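Local coordinates for Alr1585 protein (Nostoc sp., PDB 5C2I), which binds haem and, as a dye-decolourising (DyP-type) peroxidase, probably uses hydrogen peroxide to oxidise dyes and other substrates, at residues E79-K82 with Y83-K86; R213-V216 with R217-N221. The protein carries 1 engineered substitution. All blocks are in the same frame, centred on the assembly; numbering follows the deposited sequence.

Contact 1. Residues E79-K82 with Y83-K86; sequences EAFK and YRQK
Tyr83, Arg84, Gln85 and Lys86 each give their backbone N-H to the carbonyl four residues back, from Glu79 through Lys82, so the two halves are successive turns of one alpha-helix. The most nearly linear of the four bonds runs from Arg84 N to Ala80 O, 3.0 Å long with an N-H...O angle of 169°. Arg84 then folds back over the same peptide: a bend at chi3 lays its guanidinium above Ala80 O, which lies 3.6 Å off the plane and toward its rim. One end of the group, Arg84 NH1, sits 3.6 Å from Ala80 CB, while the other, Arg84 NH2, stands 3.6 Å from Phe81 CA. The planes of the Phe81 ring and the Arg84 guanidinium are almost perpendicular, 84° apart.

This is the last part of helix 73-86, at the surface of the first of the two ferredoxin-like domains characteristic of DyP-type peroxidases. Phe81 has CG trans to its own backbone N (chi1 -179°), which swings the ring outward and somewhat toward the C-terminal end of the helix, on the side of Gln85. There the ring carbon Phe81 CE2 lies 3.9 Å from Gln85 NE2, the amide meeting the ring obliquely, and the phenyl also touches Glu18 of a loop. With an alanine at Phe81, the Gln85 amide would probably lose its apolar neighbour and turn more freely, and the contact with Glu18 would go.

Lys82 and Lys86 run alongside one another in the same direction; Lys82 CE comes within 4.1 Å of Lys86 NZ. The two charged ends keep more distance, Lys82 NZ and Lys86 NZ staying 5.3 Å apart. Glu79 turns away from the following turn, and its OE1 forms a salt bridge with Arg40.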
ATOM      1  N   GLU A  79     -21.518  19.375  -1.596  1.00 25.02           N
ATOM      2  CA  GLU A  79     -20.242  18.822  -2.050  1.00 25.43           C
ATOM      3  C   GLU A  79     -20.129  17.351  -1.631  1.00 26.37           C
ATOM      4  O   GLU A  79     -19.618  16.528  -2.407  1.00 27.61           O
ATOM      5  CB  GLU A  79     -19.043  19.617  -1.444  1.00 25.20           C
ATOM      6  CG  GLU A  79     -18.794  20.984  -2.095  1.00 26.87           C
ATOM      7  CD  GLU A  79     -17.818  21.845  -1.296  1.00 26.99           C
ATOM      8  OE1 GLU A  79     -17.565  21.573  -0.115  1.00 28.73           O
ATOM      9  OE2 GLU A  79     -17.319  22.816  -1.836  1.00 32.60           O
ATOM     10  N   ALA A  80     -20.565  17.023  -0.413  1.00 25.03           N
ATOM     11  CA  ALA A  80     -20.552  15.628   0.038  1.00 24.44           C
ATOM     12  C   ALA A  80     -21.538  14.789  -0.793  1.00 26.31           C
ATOM     13  O   ALA A  80     -21.227  13.670  -1.201  1.00 25.21           O
ATOM     14  CB  ALA A  80     -20.869  15.528   1.520  1.00 25.12           C
ATOM     15  N   PHE A  81     -22.703  15.365  -1.096  1.00 27.52           N
ATOM     16  CA  PHE A  81     -23.743  14.660  -1.882  1.00 31.98           C
ATOM     17  C   PHE A  81     -23.228  14.358  -3.284  1.00 33.15           C
ATOM     18  O   PHE A  81     -23.371  13.230  -3.776  1.00 32.41           O
ATOM     19  CB  PHE A  81     -25.036  15.494  -1.931  1.00 32.40           C
ATOM     20  CG  PHE A  81     -26.177  14.847  -2.690  1.00 35.50           C
ATOM     21  CD1 PHE A  81     -27.065  13.989  -2.040  1.00 38.06           C
ATOM     22  CD2 PHE A  81     -26.399  15.139  -4.028  1.00 38.73           C
ATOM     23  CE1 PHE A  81     -28.144  13.419  -2.735  1.00 39.48           C
ATOM     24  CE2 PHE A  81     -27.478  14.560  -4.733  1.00 40.49           C
ATOM     25  CZ  PHE A  81     -28.345  13.707  -4.068  1.00 39.66           C
ATOM     26  N   LYS A  82     -22.648  15.370  -3.935  1.00 36.36           N
ATOM     27  CA  LYS A  82     -22.131  15.216  -5.305  1.00 38.85           C
ATOM     28  C   LYS A  82     -20.970  14.216  -5.333  1.00 38.47           C
ATOM     29  O   LYS A  82     -20.855  13.436  -6.275  1.00 36.84           O
ATOM     30  CB  LYS A  82     -21.697  16.573  -5.900  1.00 42.54           C
ATOM     31  CG  LYS A  82     -22.678  17.164  -6.896  1.00 51.19           C
ATOM     32  CD  LYS A  82     -22.067  18.347  -7.643  1.00 57.72           C
ATOM     33  CE  LYS A  82     -23.118  19.124  -8.427  1.00 64.56           C
ATOM     34  NZ  LYS A  82     -23.990  19.933  -7.522  1.00 65.84           N
ATOM     35  N   TYR A  83     -20.118  14.247  -4.309  1.00 38.09           N
ATOM     36  CA  TYR A  83     -19.031  13.279  -4.205  1.00 41.80           C
ATOM     37  C   TYR A  83     -19.551  11.824  -4.102  1.00 44.58           C
ATOM     38  O   TYR A  83     -19.100  10.959  -4.865  1.00 44.07           O
ATOM     39  CB  TYR A  83     -18.079  13.582  -3.050  1.00 44.90           C
ATOM     40  CG  TYR A  83     -17.034  12.497  -2.909  1.00 50.83           C
ATOM     41  CD1 TYR A  83     -15.955  12.414  -3.795  1.00 51.88           C
ATOM     42  CD2 TYR A  83     -17.163  11.510  -1.931  1.00 53.46           C
ATOM     43  CE1 TYR A  83     -15.024  11.393  -3.697  1.00 54.46           C
ATOM     44  CE2 TYR A  83     -16.233  10.493  -1.824  1.00 54.66           C
ATOM     45  CZ  TYR A  83     -15.174  10.443  -2.704  1.00 57.02           C
ATOM     46  OH  TYR A  83     -14.258   9.433  -2.581  1.00 65.47           O
ATOM     47  N   ARG A  84     -20.514  11.564  -3.214  1.00 44.24           N
ATOM     48  CA  ARG A  84     -21.088  10.204  -3.089  1.00 47.29           C
ATOM     49  C   ARG A  84     -21.810   9.749  -4.352  1.00 48.45           C
ATOM     50  O   ARG A  84     -21.678   8.609  -4.764  1.00 48.55           O
ATOM     51  CB  ARG A  84     -22.113  10.110  -1.960  1.00 47.19           C
ATOM     52  CG  ARG A  84     -21.627  10.135  -0.534  1.00 47.55           C
ATOM     53  CD  ARG A  84     -22.796   9.837   0.413  1.00 51.31           C
ATOM     54  NE  ARG A  84     -23.769  10.936   0.476  1.00 49.80           N
ATOM     55  CZ  ARG A  84     -23.603  12.076   1.167  1.00 46.30           C
ATOM     56  NH1 ARG A  84     -22.488  12.315   1.857  1.00 46.91           N
ATOM     57  NH2 ARG A  84     -24.559  12.981   1.165  1.00 43.92           N
ATOM     58  N   GLN A  85     -22.573  10.644  -4.960  1.00 49.51           N
ATOM     59  CA  GLN A  85     -23.453  10.290  -6.065  1.00 54.94           C
ATOM     60  C   GLN A  85     -22.695  10.160  -7.401  1.00 57.08           C
ATOM     61  O   GLN A  85     -23.020   9.291  -8.213  1.00 58.58           O
ATOM     62  CB  GLN A  85     -24.555  11.344  -6.200  1.00 55.59           C
ATOM     63  CG  GLN A  85     -25.699  10.946  -7.119  1.00 60.85           C
ATOM     64  CD  GLN A  85     -26.464  12.146  -7.644  1.00 60.24           C
ATOM     65  OE1 GLN A  85     -25.870  13.150  -8.025  1.00 63.68           O
ATOM     66  NE2 GLN A  85     -27.787  12.049  -7.662  1.00 62.63           N
ATOM     67  N   LYS A  86     -21.701  11.020  -7.631  1.00 54.98           N
ATOM     68  CA  LYS A  86     -21.020  11.104  -8.930  1.00 60.20           C
ATOM     69  C   LYS A  86     -19.482  11.070  -8.890  1.00 57.15           C
ATOM     70  O   LYS A  86     -18.845  11.216  -9.933  1.00 61.16           O
ATOM     71  CB  LYS A  86     -21.470  12.388  -9.636  1.00 62.57           C
ATOM     72  CG  LYS A  86     -22.977  12.610  -9.599  1.00 66.01           C
ATOM     73  CD  LYS A  86     -23.414  13.457 -10.785  1.00 70.55           C
ATOM     74  CE  LYS A  86     -22.605  14.742 -10.884  1.00 73.33           C
ATOM     75  NZ  LYS A  86     -23.432  15.972 -10.983  1.00 76.36           N
TER

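Contact 2. Residues R213-V216 with R217-N221; sequences RDVV and RERVN
Arg217 grips two carboxylates at once, one from the preceding turn of its helix and one from the very next residue. Both acids meet the edge of the guanidinium in its plane: Arg217 NH1 bonds to Asp214 OD1 at 2.9 Å, and Arg217 NH2 to Glu218 OE2, also at 2.9 Å. The two bonds are nearly straight, with N-H...O angles of 162° and 166°, and each oxygen is approached on its anti side. A weak, longer bond from NE to the same Glu218 oxygen adds a second hold there. The side chain of Glu218 is about 10 Å from the bound haem. The bend at chi3 (65°) in Arg217 curls the chain back beside Asp214, so that Asp214 O also lies over one face of the guanidinium, toward its rim.

Behind this network the backbone is ordinary alpha-helix. Glu218 N and Arg219 N reach Asp214 O and Val215 O, while the bond from Arg217 N to Arg213 O is weak, stretched to 3.3 Å. On another side of helix 212-221, Arg219 leans back over the valines: Arg219 NH2 is 3.7 Å from Val215 CG1, which lies over one guanidinium face, while Val216 CG2 approaches NH1 obliquely. The charge of Arg219 is met by a salt bridge from NH1 to Asp13. Further along, Asn221 sends its ND2 back weakly to Arg217 O and uses OD1 to accept a bond from Val308 N of the second subunit.

Lys36 also forms a salt bridge with Asp214 OD1, so this buried carboxylate pairs with two cations and is likely to remain ionised. Held by Asp214 at NH1 and by Glu218 at NH2 and, weakly, NE, the Arg217 guanidinium is probably restricted in rotation.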
ATOM      1  N   ARG A 213     -27.690  13.088   8.354  1.00 23.56           N
ATOM      2  CA  ARG A 213     -26.764  12.053   7.873  1.00 26.31           C
ATOM      3  C   ARG A 213     -26.012  11.459   9.062  1.00 24.37           C
ATOM      4  O   ARG A 213     -25.812  10.227   9.139  1.00 22.88           O
ATOM      5  CB  ARG A 213     -25.754  12.613   6.864  1.00 29.12           C
ATOM      6  CG  ARG A 213     -26.392  13.043   5.556  1.00 37.01           C
ATOM      7  CD  ARG A 213     -26.327  11.986   4.506  1.00 41.14           C
ATOM      8  NE  ARG A 213     -25.035  11.306   4.445  1.00 44.14           N
ATOM      9  CZ  ARG A 213     -24.839  10.172   3.771  1.00 48.94           C
ATOM     10  NH1 ARG A 213     -25.832   9.623   3.061  1.00 47.32           N
ATOM     11  NH2 ARG A 213     -23.648   9.585   3.812  1.00 49.75           N
ATOM     12  N   ASP A 214     -25.635  12.315  10.009  1.00 22.30           N
ATOM     13  CA  ASP A 214     -24.976  11.839  11.225  1.00 20.94           C
ATOM     14  C   ASP A 214     -25.910  11.130  12.168  1.00 21.04           C
ATOM     15  O   ASP A 214     -25.548  10.086  12.752  1.00 20.95           O
ATOM     16  CB  ASP A 214     -24.318  13.019  11.977  1.00 21.31           C
ATOM     17  CG  ASP A 214     -23.100  13.609  11.245  1.00 21.68           C
ATOM     18  OD1 ASP A 214     -22.461  12.912  10.440  1.00 22.08           O
ATOM     19  OD2 ASP A 214     -22.773  14.786  11.496  1.00 21.71           O
ATOM     20  N   VAL A 215     -27.085  11.716  12.391  1.00 20.35           N
ATOM     21  CA  VAL A 215     -28.049  11.163  13.345  1.00 20.26           C
ATOM     22  C   VAL A 215     -28.442   9.754  12.933  1.00 21.58           C
ATOM     23  O   VAL A 215     -28.423   8.823  13.745  1.00 20.72           O
ATOM     24  CB  VAL A 215     -29.291  12.058  13.491  1.00 19.87           C
ATOM     25  CG1 VAL A 215     -30.372  11.372  14.318  1.00 21.11           C
ATOM     26  CG2 VAL A 215     -28.914  13.395  14.146  1.00 19.51           C
ATOM     27  N   VAL A 216     -28.804   9.595  11.668  1.00 21.16           N
ATOM     28  CA  VAL A 216     -29.267   8.289  11.195  1.00 22.80           C
ATOM     29  C   VAL A 216     -28.152   7.231  11.237  1.00 22.16           C
ATOM     30  O   VAL A 216     -28.381   6.101  11.682  1.00 22.66           O
ATOM     31  CB  VAL A 216     -29.890   8.444   9.804  1.00 23.86           C
ATOM     32  CG1 VAL A 216     -30.202   7.084   9.218  1.00 26.42           C
ATOM     33  CG2 VAL A 216     -31.179   9.257   9.920  1.00 24.51           C
ATOM     34  N   ARG A 217     -26.955   7.595  10.797  1.00 20.99           N
ATOM     35  CA  ARG A 217     -25.803   6.695  10.836  1.00 21.60           C
ATOM     36  C   ARG A 217     -25.528   6.260  12.260  1.00 20.71           C
ATOM     37  O   ARG A 217     -25.302   5.098  12.518  1.00 20.07           O
ATOM     38  CB  ARG A 217     -24.543   7.366  10.286  1.00 22.40           C
ATOM     39  CG  ARG A 217     -23.310   6.449  10.190  1.00 24.22           C
ATOM     40  CD  ARG A 217     -21.989   7.227   9.961  1.00 25.03           C
ATOM     41  NE  ARG A 217     -21.716   8.060  11.128  1.00 27.92           N
ATOM     42  CZ  ARG A 217     -21.725   9.397  11.162  1.00 28.17           C
ATOM     43  NH1 ARG A 217     -21.918  10.110  10.071  1.00 28.45           N
ATOM     44  NH2 ARG A 217     -21.513  10.016  12.302  1.00 27.27           N
ATOM     45  N   GLU A 218     -25.484   7.218  13.179  1.00 20.02           N
ATOM     46  CA  GLU A 218     -25.185   6.893  14.552  1.00 20.48           C
ATOM     47  C   GLU A 218     -26.272   6.064  15.197  1.00 19.94           C
ATOM     48  O   GLU A 218     -25.972   5.119  15.935  1.00 19.65           O
ATOM     49  CB  GLU A 218     -24.859   8.138  15.352  1.00 21.16           C
ATOM     50  CG  GLU A 218     -23.579   8.807  14.863  1.00 23.47           C
ATOM     51  CD  GLU A 218     -22.309   8.056  15.260  1.00 25.59           C
ATOM     52  OE1 GLU A 218     -22.313   7.410  16.324  1.00 25.83           O
ATOM     53  OE2 GLU A 218     -21.293   8.145  14.527  1.00 28.56           O
ATOM     54  N   ARG A 219     -27.527   6.340  14.880  1.00 20.51           N
ATOM     55  CA  ARG A 219     -28.638   5.578  15.429  1.00 21.38           C
ATOM     56  C   ARG A 219     -28.582   4.087  15.053  1.00 21.53           C
ATOM     57  O   ARG A 219     -28.828   3.221  15.932  1.00 20.63           O
ATOM     58  CB  ARG A 219     -29.979   6.169  15.002  1.00 23.03           C
ATOM     59  CG  ARG A 219     -31.208   5.604  15.699  1.00 25.81           C
ATOM     60  CD  ARG A 219     -32.474   6.081  15.045  1.00 29.86           C
ATOM     61  NE  ARG A 219     -32.867   7.405  15.410  1.00 33.21           N
ATOM     62  CZ  ARG A 219     -33.215   8.359  14.539  1.00 36.74           C
ATOM     63  NH1 ARG A 219     -33.259   8.147  13.236  1.00 41.13           N
ATOM     64  NH2 ARG A 219     -33.561   9.538  15.007  1.00 39.27           N
ATOM     65  N   VAL A 220     -28.353   3.801  13.768  1.00 21.21           N
ATOM     66  CA  VAL A 220     -28.343   2.416  13.320  1.00 22.00           C
ATOM     67  C   VAL A 220     -27.164   1.682  13.951  1.00 21.21           C
ATOM     68  O   VAL A 220     -27.270   0.503  14.221  1.00 20.98           O
ATOM     69  CB  VAL A 220     -28.353   2.279  11.785  1.00 23.30           C
ATOM     70  CG1 VAL A 220     -26.992   2.520  11.222  1.00 23.63           C
ATOM     71  CG2 VAL A 220     -28.849   0.875  11.411  1.00 25.80           C
ATOM     72  N   ASN A 221     -26.085   2.380  14.266  1.00 19.88           N
ATOM     73  CA  ASN A 221     -24.891   1.745  14.884  1.00 20.03           C
ATOM     74  C   ASN A 221     -24.829   1.786  16.390  1.00 19.92           C
ATOM     75  O   ASN A 221     -23.927   1.240  16.979  1.00 20.85           O
ATOM     76  CB  ASN A 221     -23.618   2.340  14.272  1.00 20.13           C
ATOM     77  CG  ASN A 221     -23.469   1.935  12.808  1.00 21.28           C
ATOM     78  OD1 ASN A 221     -23.428   0.747  12.500  1.00 23.23           O
ATOM     79  ND2 ASN A 221     -23.495   2.893  11.919  1.00 21.12           N
TER

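How the contacts relate
Contact 1 comes first along the chain, on helix 73-86, and contact 2 follows on helix 212-221, after the strands of the first antiparallel sheet have been laid down. Their centres are 18 Å apart on the same side of the chain's centre, yet the two helices touch through a pair of arginines: Arg84 CZ lies 3.5 Å from Arg213 CZ, the like-charged groups packing closely. Contact 1 is a surface site that no other subunit reaches. Contact 2 is partly buried, and its Val220 and Asn221 touch the second subunit. The arginine contact is thus where the periphery of the first domain meets the helix that passes near the cofactor.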